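PDB 2FON: peroxisomal acyl-CoA oxidase 1A from Solanum lycopersicum, which probably catalyses the first step of peroxisomal fatty-acid beta-oxidation, using FAD to introduce the trans-2 double bond into acyl-CoA and passing the electrons to oxygen. Local coordinates for residues Val23-Asp28 and Asp641-Pro646; Arg352-Leu357 and Ala610-Leu615; Glu507-Arg512 and Ala542-Gln547. All coordinates share one frame; numbering follows the deposited sequence.

Contact 1 of 3, residues Val23-Asp28 and Asp641-Pro646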
loop_
_atom_site.group_PDB
_atom_site.type_symbol
_atom_site.label_atom_id
_atom_site.label_comp_id
_atom_site.label_asym_id
_atom_site.label_seq_id
_atom_site.Cartn_x
_atom_site.Cartn_y
_atom_site.Cartn_z
ATOM N N VAL B 23 -20.038 12.385 -25.811
ATOM C CA VAL B 23 -18.737 12.730 -26.375
ATOM C C VAL B 23 -17.612 11.835 -25.798
ATOM O O VAL B 23 -17.790 11.215 -24.754
ATOM C CB VAL B 23 -18.442 14.265 -26.204
ATOM C CG1 VAL B 23 -19.767 15.108 -26.248
ATOM C CG2 VAL B 23 -17.711 14.551 -24.936
ATOM N N ASP B 24 -16.484 11.736 -26.499
ATOM C CA ASP B 24 -15.276 11.177 -25.933
ATOM C C ASP B 24 -14.406 12.339 -25.500
ATOM O O ASP B 24 -13.691 12.898 -26.290
ATOM C CB ASP B 24 -14.537 10.292 -26.963
ATOM C CG ASP B 24 -13.084 9.801 -26.486
ATOM O OD1 ASP B 24 -12.601 10.166 -25.372
ATOM O OD2 ASP B 24 -12.408 9.042 -27.256
ATOM N N TYR B 25 -14.441 12.678 -24.230
ATOM C CA TYR B 25 -13.530 13.682 -23.676
ATOM C C TYR B 25 -12.046 13.351 -23.735
ATOM O O TYR B 25 -11.247 14.086 -23.163
ATOM C CB TYR B 25 -13.906 13.983 -22.224
ATOM C CG TYR B 25 -15.300 14.480 -22.138
ATOM C CD1 TYR B 25 -16.357 13.593 -21.885
ATOM C CD2 TYR B 25 -15.587 15.828 -22.369
ATOM C CE1 TYR B 25 -17.663 14.043 -21.829
ATOM C CE2 TYR B 25 -16.901 16.289 -22.324
ATOM C CZ TYR B 25 -17.919 15.391 -22.052
ATOM O OH TYR B 25 -19.202 15.828 -22.022
ATOM N N LEU B 26 -11.673 12.258 -24.391
ATOM C CA LEU B 26 -10.246 11.928 -24.548
ATOM C C LEU B 26 -9.883 11.730 -26.026
ATOM O O LEU B 26 -8.779 11.232 -26.355
ATOM C CB LEU B 26 -9.850 10.680 -23.747
ATOM C CG LEU B 26 -9.860 10.670 -22.208
ATOM C CD1 LEU B 26 -10.270 9.270 -21.663
ATOM C CD2 LEU B 26 -8.521 11.098 -21.666
ATOM N N ALA B 27 -10.814 12.132 -26.902
ATOM C CA ALA B 27 -10.606 12.046 -28.336
ATOM C C ALA B 27 -9.358 12.853 -28.767
ATOM O O ALA B 27 -8.602 12.417 -29.644
ATOM C CB ALA B 27 -11.846 12.481 -29.064
ATOM N N ASP B 28 -9.130 13.994 -28.116
ATOM C CA ASP B 28 -7.969 14.865 -28.393
ATOM C C ASP B 28 -6.630 14.230 -27.986
ATOM O O ASP B 28 -5.647 14.310 -28.741
ATOM C CB ASP B 28 -8.130 16.321 -27.844
ATOM C CG ASP B 28 -9.481 16.563 -27.007
ATOM O OD1 ASP B 28 -10.441 15.710 -26.970
ATOM O OD2 ASP B 28 -9.587 17.655 -26.370
ATOM N N ASP B 641 -14.449 7.019 -22.081
ATOM C CA ASP B 641 -14.840 8.332 -22.594
ATOM C C ASP B 641 -14.450 9.500 -21.708
ATOM O O ASP B 641 -14.899 10.594 -21.937
ATOM C CB ASP B 641 -16.357 8.406 -22.906
ATOM C CG ASP B 641 -17.229 8.263 -21.661
ATOM O OD1 ASP B 641 -16.689 8.059 -20.550
ATOM O OD2 ASP B 641 -18.470 8.318 -21.806
ATOM N N GLY B 642 -13.630 9.292 -20.707
ATOM C CA GLY B 642 -13.289 10.370 -19.778
ATOM C C GLY B 642 -14.400 11.170 -19.126
ATOM O O GLY B 642 -14.139 12.232 -18.636
ATOM N N ASN B 643 -15.638 10.697 -19.111
ATOM C CA ASN B 643 -16.699 11.453 -18.485
ATOM C C ASN B 643 -16.783 11.187 -17.002
ATOM O O ASN B 643 -17.726 10.537 -16.531
ATOM C CB ASN B 643 -18.029 11.107 -19.087
ATOM C CG ASN B 643 -19.110 12.158 -18.769
ATOM O OD1 ASN B 643 -18.800 13.278 -18.294
ATOM N ND2 ASN B 643 -20.384 11.807 -19.047
ATOM N N VAL B 644 -15.832 11.734 -16.249
ATOM C CA VAL B 644 -15.567 11.273 -14.924
ATOM C C VAL B 644 -16.505 11.901 -13.903
ATOM O O VAL B 644 -17.180 11.177 -13.158
ATOM C CB VAL B 644 -14.111 11.566 -14.541
ATOM C CG1 VAL B 644 -13.844 11.230 -13.087
ATOM C CG2 VAL B 644 -13.189 10.799 -15.399
ATOM N N TYR B 645 -16.524 13.233 -13.822
ATOM C CA TYR B 645 -17.174 13.874 -12.698
ATOM C C TYR B 645 -18.672 13.624 -12.709
ATOM O O TYR B 645 -19.246 13.309 -11.664
ATOM C CB TYR B 645 -16.890 15.358 -12.669
ATOM C CG TYR B 645 -15.434 15.673 -12.602
ATOM C CD1 TYR B 645 -14.856 16.596 -13.490
ATOM C CD2 TYR B 645 -14.624 15.051 -11.661
ATOM C CE1 TYR B 645 -13.487 16.895 -13.438
ATOM C CE2 TYR B 645 -13.269 15.336 -11.583
ATOM C CZ TYR B 645 -12.705 16.251 -12.497
ATOM O OH TYR B 645 -11.356 16.507 -12.422
ATOM N N PRO B 646 -19.328 13.755 -13.881
ATOM C CA PRO B 646 -20.772 13.576 -13.742
ATOM C C PRO B 646 -21.049 12.180 -13.303
ATOM O O PRO B 646 -22.056 11.946 -12.668
ATOM C CB PRO B 646 -21.315 13.838 -15.167
ATOM C CG PRO B 646 -20.263 14.689 -15.762
ATOM C CD PRO B 646 -18.975 14.092 -15.265
#
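The first torsions of Y25 and N643 lay the two side chains next to each other. In Y25, CG stands anti to the carbonyl carbon (chi1 -59°), which brings the ring alongside the 641-643 turn; in N643, CG stands anti to the backbone N (chi1 -163°), which sets the amide beside the ring, pointing the same way. The two planes differ by 34°, and Y25 CE1 lies 3.8 Å from N643 OD1. V23 CG2 covers one ring face of Y25, while the backbone oxygen of D641 sits at the ring edge, 3.3 Å from Y25 CD1. The same oxygen accepts a weak, bent hydrogen bond from Y25 N at 3.1 Å.

L26, the N-cap residue of helix 27-31, extends its CD1 against the backbone of the turn, 3.5 Å from G642 N and 3.7 Å from G642 CA. Glycine suits this place because its phi is positive and because its CA packs directly against L26 CD1. L26 also packs on A327 and V328 of helix 297-328, which joins this peripheral pair of turns to the helical core.

Both loops carry aspartates. D641 OD1 accepts from N643 N at 3.2 Å, approached from above the carboxylate plane, and makes an Asx turn leading toward a helix. D24 OD1 turns toward L26 N in the manner of an Asx turn, though that bond is modelled too short to be trusted in detail. Nearby, Y645 packs on T189 of the second subunit, and Y645 OH accepts a weak hydrogen bond from NH1 of the FAD-binding R329.

The two carboxylates keep apart, D24 OD1 and D641 OD1 being 6.7 Å from each other, and each has its own arginine: R30 for D24 OD2 and R639 for D641 OD2. Such pairing would offset their mutual repulsion and favour the charged form of both acids.

Contact 2 of 3, residues Arg352-Leu357 and Ala610-Leu615. With FAD (flavin-adenine dinucleotide), chain D.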
loop_
_atom_site.group_PDB
_atom_site.type_symbol
_atom_site.label_atom_id
_atom_site.label_comp_id
_atom_site.label_asym_id
_atom_site.label_seq_id
_atom_site.Cartn_x
_atom_site.Cartn_y
_atom_site.Cartn_z
ATOM N N ARG B 352 6.152 9.261 -11.296
ATOM C CA ARG B 352 5.551 8.150 -10.585
ATOM C C ARG B 352 4.728 7.267 -11.509
ATOM O O ARG B 352 4.657 6.081 -11.271
ATOM C CB ARG B 352 4.749 8.617 -9.381
ATOM C CG ARG B 352 5.155 10.011 -8.850
ATOM C CD ARG B 352 4.587 10.270 -7.532
ATOM N NE ARG B 352 3.502 11.231 -7.508
ATOM C CZ ARG B 352 2.327 11.052 -6.880
ATOM N NH1 ARG B 352 2.021 9.923 -6.235
ATOM N NH2 ARG B 352 1.435 12.025 -6.883
ATOM N N LEU B 353 4.169 7.796 -12.596
ATOM C CA LEU B 353 3.238 7.004 -13.437
ATOM C C LEU B 353 3.855 6.213 -14.595
ATOM O O LEU B 353 3.653 4.992 -14.693
ATOM C CB LEU B 353 2.108 7.865 -13.953
ATOM C CG LEU B 353 1.156 7.221 -14.935
ATOM C CD1 LEU B 353 0.105 6.475 -14.175
ATOM C CD2 LEU B 353 0.502 8.266 -15.836
ATOM N N PHE B 354 4.624 6.887 -15.461
ATOM C CA PHE B 354 5.257 6.229 -16.600
ATOM C C PHE B 354 6.194 5.050 -16.264
ATOM O O PHE B 354 6.323 4.151 -17.058
ATOM C CB PHE B 354 6.005 7.225 -17.401
ATOM C CG PHE B 354 5.144 8.243 -18.048
ATOM C CD1 PHE B 354 5.708 9.185 -18.945
ATOM C CD2 PHE B 354 3.776 8.294 -17.793
ATOM C CE1 PHE B 354 4.899 10.126 -19.564
ATOM C CE2 PHE B 354 2.994 9.226 -18.421
ATOM C CZ PHE B 354 3.553 10.151 -19.289
ATOM N N PRO B 355 6.889 5.047 -15.128
ATOM C CA PRO B 355 7.587 3.786 -14.887
ATOM C C PRO B 355 6.626 2.608 -14.690
ATOM O O PRO B 355 7.020 1.448 -14.920
ATOM C CB PRO B 355 8.330 4.018 -13.563
ATOM C CG PRO B 355 8.386 5.432 -13.406
ATOM C CD PRO B 355 7.190 6.051 -14.103
ATOM N N LEU B 356 5.392 2.891 -14.254
ATOM C CA LEU B 356 4.442 1.803 -13.964
ATOM C C LEU B 356 3.881 1.285 -15.271
ATOM O O LEU B 356 3.741 0.077 -15.463
ATOM C CB LEU B 356 3.358 2.231 -12.961
ATOM C CG LEU B 356 3.960 2.557 -11.572
ATOM C CD1 LEU B 356 2.890 2.970 -10.612
ATOM C CD2 LEU B 356 4.803 1.405 -10.973
ATOM N N LEU B 357 3.606 2.214 -16.186
ATOM C CA LEU B 357 3.302 1.875 -17.564
ATOM C C LEU B 357 4.421 1.026 -18.186
ATOM O O LEU B 357 4.208 -0.136 -18.579
ATOM C CB LEU B 357 3.177 3.165 -18.289
ATOM C CG LEU B 357 2.578 3.304 -19.664
ATOM C CD1 LEU B 357 1.731 2.127 -20.087
ATOM C CD2 LEU B 357 1.771 4.568 -19.564
ATOM N N ALA B 610 13.958 13.198 -20.827
ATOM C CA ALA B 610 13.668 13.195 -22.267
ATOM C C ALA B 610 12.608 12.142 -22.615
ATOM O O ALA B 610 11.645 12.436 -23.333
ATOM C CB ALA B 610 14.956 12.965 -23.075
ATOM N N LEU B 611 12.763 10.935 -22.068
ATOM C CA LEU B 611 11.876 9.843 -22.425
ATOM C C LEU B 611 10.439 10.103 -21.968
ATOM O O LEU B 611 9.493 9.867 -22.718
ATOM C CB LEU B 611 12.405 8.506 -21.931
ATOM C CG LEU B 611 13.617 7.945 -22.669
ATOM C CD1 LEU B 611 14.035 6.639 -22.015
ATOM C CD2 LEU B 611 13.392 7.750 -24.175
ATOM N N TYR B 612 10.284 10.616 -20.749
ATOM C CA TYR B 612 8.993 11.041 -20.261
ATOM C C TYR B 612 8.342 12.011 -21.275
ATOM O O TYR B 612 7.193 11.838 -21.652
ATOM C CB TYR B 612 9.122 11.683 -18.864
ATOM C CG TYR B 612 9.500 10.788 -17.690
ATOM C CD1 TYR B 612 10.126 11.329 -16.588
ATOM C CD2 TYR B 612 9.216 9.434 -17.665
ATOM C CE1 TYR B 612 10.487 10.565 -15.478
ATOM C CE2 TYR B 612 9.581 8.633 -16.559
ATOM C CZ TYR B 612 10.233 9.226 -15.462
ATOM O OH TYR B 612 10.601 8.509 -14.325
ATOM N N SER B 613 9.079 13.010 -21.730
ATOM C CA SER B 613 8.521 13.997 -22.673
ATOM C C SER B 613 8.040 13.391 -23.979
ATOM O O SER B 613 7.082 13.876 -24.549
ATOM C CB SER B 613 9.530 15.087 -23.006
ATOM O OG SER B 613 9.712 15.921 -21.888
ATOM N N GLN B 614 8.721 12.349 -24.461
ATOM C CA GLN B 614 8.259 11.681 -25.670
ATOM C C GLN B 614 7.120 10.715 -25.370
ATOM O O GLN B 614 6.167 10.653 -26.121
ATOM C CB GLN B 614 9.385 11.024 -26.484
ATOM C CG GLN B 614 10.727 10.868 -25.777
ATOM C CD GLN B 614 11.916 10.662 -26.764
ATOM O OE1 GLN B 614 11.961 9.683 -27.558
ATOM N NE2 GLN B 614 12.884 11.573 -26.695
ATOM N N LEU B 615 7.183 9.978 -24.274
ATOM C CA LEU B 615 6.061 9.122 -23.947
ATOM C C LEU B 615 4.795 9.958 -23.896
ATOM O O LEU B 615 3.859 9.625 -24.605
ATOM C CB LEU B 615 6.251 8.347 -22.635
ATOM C CG LEU B 615 5.270 7.167 -22.496
ATOM C CD1 LEU B 615 5.528 6.099 -23.506
ATOM C CD2 LEU B 615 5.382 6.510 -21.190
HETATM P PA FAD D . -5.107 16.771 -6.899
HETATM O O1A FAD D . -4.391 18.042 -6.528
HETATM O O2A FAD D . -6.199 16.899 -7.965
HETATM O O5B FAD D . -3.935 15.823 -7.323
HETATM C C5B FAD D . -4.200 14.733 -8.173
HETATM C C4B FAD D . -2.793 14.362 -8.620
HETATM O O4B FAD D . -2.244 15.470 -9.312
HETATM C C3B FAD D . -1.848 14.065 -7.456
HETATM O O3B FAD D . -1.014 13.067 -7.912
HETATM C C2B FAD D . -0.990 15.284 -7.371
HETATM O O2B FAD D . 0.281 14.989 -6.890
HETATM C C1B FAD D . -0.966 15.736 -8.823
HETATM N N9A FAD D . -0.758 17.178 -8.824
HETATM C C8A FAD D . -1.708 18.134 -8.601
HETATM N N7A FAD D . -1.074 19.331 -8.675
HETATM C C5A FAD D . 0.240 19.144 -8.957
HETATM C C6A FAD D . 1.316 20.013 -9.160
HETATM N N6A FAD D . 1.124 21.324 -9.059
HETATM N N1A FAD D . 2.571 19.509 -9.435
HETATM C C2A FAD D . 2.781 18.152 -9.533
HETATM N N3A FAD D . 1.717 17.304 -9.351
HETATM C C4A FAD D . 0.464 17.785 -9.051
HETATM N N1 FAD D . -11.611 18.738 2.094
HETATM C C2 FAD D . -12.302 19.661 2.874
HETATM O O2 FAD D . -12.420 20.870 2.547
HETATM N N3 FAD D . -12.802 19.228 4.084
HETATM C C4 FAD D . -12.656 17.930 4.482
HETATM O O4 FAD D . -13.161 17.587 5.552
HETATM C C4X FAD D . -11.981 17.019 3.684
HETATM N N5 FAD D . -11.866 15.684 4.067
HETATM C C5X FAD D . -11.273 14.746 3.281
HETATM C C6 FAD D . -11.241 13.466 3.751
HETATM C C7 FAD D . -10.627 12.484 2.999
HETATM C C7M FAD D . -10.613 11.084 3.578
HETATM C C8 FAD D . -10.027 12.835 1.747
HETATM C C8M FAD D . -9.359 11.826 0.862
HETATM C C9 FAD D . -10.083 14.141 1.295
HETATM C C9A FAD D . -10.736 15.127 2.058
HETATM N N10 FAD D . -10.839 16.494 1.653
HETATM C C10 FAD D . -11.460 17.425 2.479
HETATM C "C1'" FAD D . -10.228 17.018 0.373
HETATM C "C2'" FAD D . -8.743 16.877 0.686
HETATM O "O2'" FAD D . -8.370 17.646 1.766
HETATM C "C3'" FAD D . -7.733 17.346 -0.311
HETATM O "O3'" FAD D . -7.727 18.753 -0.411
HETATM C "C4'" FAD D . -7.851 16.719 -1.665
HETATM O "O4'" FAD D . -8.005 15.314 -1.521
HETATM C "C5'" FAD D . -6.560 17.134 -2.384
HETATM O "O5'" FAD D . -6.293 16.152 -3.341
HETATM P P FAD D . -6.929 16.236 -4.794
HETATM O O1P FAD D . -8.106 15.283 -4.821
HETATM O O2P FAD D . -7.216 17.726 -5.037
HETATM O O3P FAD D . -5.643 15.843 -5.691
#
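F354 leaves helix 347-380 with CB already wedged between two neighbours, 3.9 Å from both Y612 CD2 and L615 CD2. F354 CG lies 3.6 Å from L615 CD2, which covers one face of the ring. F354 CD1 touches both partners, at 3.5 Å from L615 CD2 and 3.7 Å from Y612 CD2. Further out, F354 CE1 reaches the backbone oxygen Y612 O at 3.5 Å, near the ring plane, and beyond helix 598-615 the ring also packs on A619. L615 CD2 makes a CH-pi contact, 26° off the ring normal. The two aromatic rings meet obliquely, their planes at 73°; the helices cross at 76°. Y612 CD2 touches F354 while Y612 OH passes P355 CG at 3.9 Å and hydrogen-bonds N351.

Two residues before F354, on the side of the helix turned away from helix 598-615, R352 NH2 gives a weak hydrogen bond of 3.2 Å to FAD O2B, and R352 NH1 forms a salt bridge with E413 OE2. S163 and T157 of the second subunit bind the same FAD. Dispersion thus joins the two helices, while the buried tyrosine hydroxyl is satisfied by N351 and the arginine's charge is probably balanced by E413.

Contact 3 of 3, residues Glu507-Arg512 and Ala542-Gln547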
loop_
_atom_site.group_PDB
_atom_site.type_symbol
_atom_site.label_atom_id
_atom_site.label_comp_id
_atom_site.label_asym_id
_atom_site.label_seq_id
_atom_site.Cartn_x
_atom_site.Cartn_y
_atom_site.Cartn_z
ATOM N N GLU B 507 24.339 -5.981 -15.930
ATOM C CA GLU B 507 25.175 -7.154 -15.746
ATOM C C GLU B 507 26.263 -6.852 -14.744
ATOM O O GLU B 507 26.463 -7.606 -13.796
ATOM C CB GLU B 507 25.769 -7.588 -17.080
ATOM C CG GLU B 507 24.764 -8.325 -17.984
ATOM C CD GLU B 507 25.367 -8.887 -19.285
ATOM O OE1 GLU B 507 24.690 -9.709 -19.925
ATOM O OE2 GLU B 507 26.499 -8.530 -19.702
ATOM N N ALA B 508 26.928 -5.714 -14.921
ATOM C CA ALA B 508 28.030 -5.322 -14.039
ATOM C C ALA B 508 27.522 -5.219 -12.615
ATOM O O ALA B 508 27.990 -5.920 -11.715
ATOM C CB ALA B 508 28.634 -4.007 -14.486
ATOM N N ARG B 509 26.523 -4.371 -12.438
ATOM C CA ARG B 509 25.892 -4.185 -11.164
ATOM C C ARG B 509 25.613 -5.517 -10.440
ATOM O O ARG B 509 25.935 -5.679 -9.251
ATOM C CB ARG B 509 24.590 -3.433 -11.367
ATOM C CG ARG B 509 23.784 -3.304 -10.079
ATOM C CD ARG B 509 22.347 -3.383 -10.383
ATOM N NE ARG B 509 21.519 -2.986 -9.273
ATOM C CZ ARG B 509 20.193 -3.128 -9.305
ATOM N NH1 ARG B 509 19.618 -3.617 -10.403
ATOM N NH2 ARG B 509 19.438 -2.789 -8.252
ATOM N N SER B 510 24.992 -6.454 -11.154
ATOM C CA SER B 510 24.581 -7.687 -10.540
ATOM C C SER B 510 25.802 -8.551 -10.199
ATOM O O SER B 510 25.968 -9.001 -9.054
ATOM C CB SER B 510 23.571 -8.408 -11.433
ATOM O OG SER B 510 23.281 -9.693 -10.914
ATOM N N ALA B 511 26.679 -8.738 -11.178
ATOM C CA ALA B 511 27.938 -9.443 -10.930
ATOM C C ALA B 511 28.610 -8.836 -9.732
ATOM O O ALA B 511 28.892 -9.516 -8.759
ATOM C CB ALA B 511 28.849 -9.383 -12.136
ATOM N N ARG B 512 28.835 -7.536 -9.777
ATOM C CA ARG B 512 29.521 -6.915 -8.672
ATOM C C ARG B 512 28.789 -7.171 -7.364
ATOM O O ARG B 512 29.400 -7.612 -6.418
ATOM C CB ARG B 512 29.732 -5.449 -8.932
ATOM C CG ARG B 512 30.854 -5.193 -9.858
ATOM C CD ARG B 512 30.490 -4.095 -10.807
ATOM N NE ARG B 512 31.523 -3.917 -11.819
ATOM C CZ ARG B 512 32.393 -2.916 -11.806
ATOM N NH1 ARG B 512 32.331 -1.998 -10.837
ATOM N NH2 ARG B 512 33.310 -2.823 -12.767
ATOM N N ALA B 542 19.909 -10.629 -5.182
ATOM C CA ALA B 542 18.790 -11.295 -5.878
ATOM C C ALA B 542 17.861 -10.330 -6.657
ATOM O O ALA B 542 17.497 -10.614 -7.835
ATOM C CB ALA B 542 18.004 -12.075 -4.942
ATOM N N VAL B 543 17.501 -9.188 -6.045
ATOM C CA VAL B 543 16.684 -8.200 -6.747
ATOM C C VAL B 543 17.411 -7.742 -7.986
ATOM O O VAL B 543 16.877 -7.835 -9.077
ATOM C CB VAL B 543 16.129 -6.997 -5.846
ATOM C CG1 VAL B 543 15.331 -5.974 -6.686
ATOM C CG2 VAL B 543 15.221 -7.513 -4.689
ATOM N N ALA B 544 18.646 -7.307 -7.827
ATOM C CA ALA B 544 19.434 -6.789 -8.966
ATOM C C ALA B 544 19.469 -7.768 -10.181
ATOM O O ALA B 544 19.276 -7.368 -11.348
ATOM C CB ALA B 544 20.847 -6.418 -8.507
ATOM N N HIS B 545 19.684 -9.047 -9.867
ATOM C CA HIS B 545 19.641 -10.134 -10.847
ATOM C C HIS B 545 18.299 -10.258 -11.546
ATOM O O HIS B 545 18.253 -10.360 -12.777
ATOM C CB HIS B 545 20.058 -11.458 -10.205
ATOM C CG HIS B 545 19.826 -12.659 -11.072
ATOM N ND1 HIS B 545 20.610 -12.955 -12.175
ATOM C CD2 HIS B 545 18.914 -13.659 -10.976
ATOM C CE1 HIS B 545 20.174 -14.072 -12.730
ATOM N NE2 HIS B 545 19.139 -14.517 -12.027
ATOM N N CYS B 546 17.216 -10.242 -10.777
ATOM C CA CYS B 546 15.894 -10.282 -11.373
ATOM C C CYS B 546 15.611 -9.095 -12.305
ATOM O O CYS B 546 15.055 -9.253 -13.392
ATOM C CB CYS B 546 14.816 -10.420 -10.307
ATOM S SG CYS B 546 14.987 -12.026 -9.385
ATOM N N GLN B 547 16.013 -7.914 -11.866
ATOM C CA GLN B 547 15.876 -6.693 -12.625
ATOM C C GLN B 547 16.602 -6.860 -13.925
ATOM O O GLN B 547 16.125 -6.386 -14.954
ATOM C CB GLN B 547 16.445 -5.535 -11.832
ATOM C CG GLN B 547 15.472 -5.057 -10.763
ATOM C CD GLN B 547 16.020 -3.967 -9.868
ATOM O OE1 GLN B 547 17.198 -3.896 -9.594
ATOM N NE2 GLN B 547 15.172 -3.140 -9.405
#
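R509 and Q547 join two antiparallel helices of the all-helical C-terminal part of the acyl-CoA oxidase fold, whose axes run at 154° and approach to 8.8 Å. R509 grips the amide end-on, with two nitrogens on a single oxygen: NH1 lies 2.6 Å and NH2 2.8 Å from Q547 OE1. The oxygen is almost in the guanidinium plane. NH2 comes in the plane of the carbonyl, whereas NH1 is tilted from it, and the guanidinium and amide planes lie 35° apart. Glutamine suits this place because it offers a neutral acceptor on a side chain extended beyond CG, long enough to meet the arginine at about a right angle.

A544 supplies the floor. Its CB sits over the centre of the guanidinium face, 3.4 Å from R509 CZ, and a methyl group is small enough to let the arginine lie flat across its helix. The R509 chain starts with CG anti to the backbone N (chi1 175°) and bends at the next bond, carrying the flat group over to the partner helix.

Farther along the interface the small S510 lets the backbones close in, its CA being 5.5 Å from that of A544, and S510 OG rests 3.7 Å from H545 CA.

In the second shell, D589 forms a salt bridge with R509 NH2, so the buried cation has both a charged and a neutral partner, and H586 touches R509 and Q547 alike. At the other edge one tyrosine hydroxyl, Y476 OH, is hydrogen-bonded to both S510 OG and H545 ND1.

Overall arrangement
Near the N terminus the chain passes through 23-28, and contact 1 closes only at 641-646, making a loop of more than six hundred residues that holds the strand-rich middle region and most of the helices. Within that loop, 352-357 in the C-alpha1 region is met again at 610-615 in contact 2. Inside this second loop lies contact 3, a short local closure between helices 499-521 and 535-558. The three therefore nest without crossing. Contact 1 ties the N-terminal end to the C-terminal region, contact 2 ties the FAD-binding helix 347-380 to that region, and contact 3 joins helices within it, its centre about 23 Å from that of contact 2.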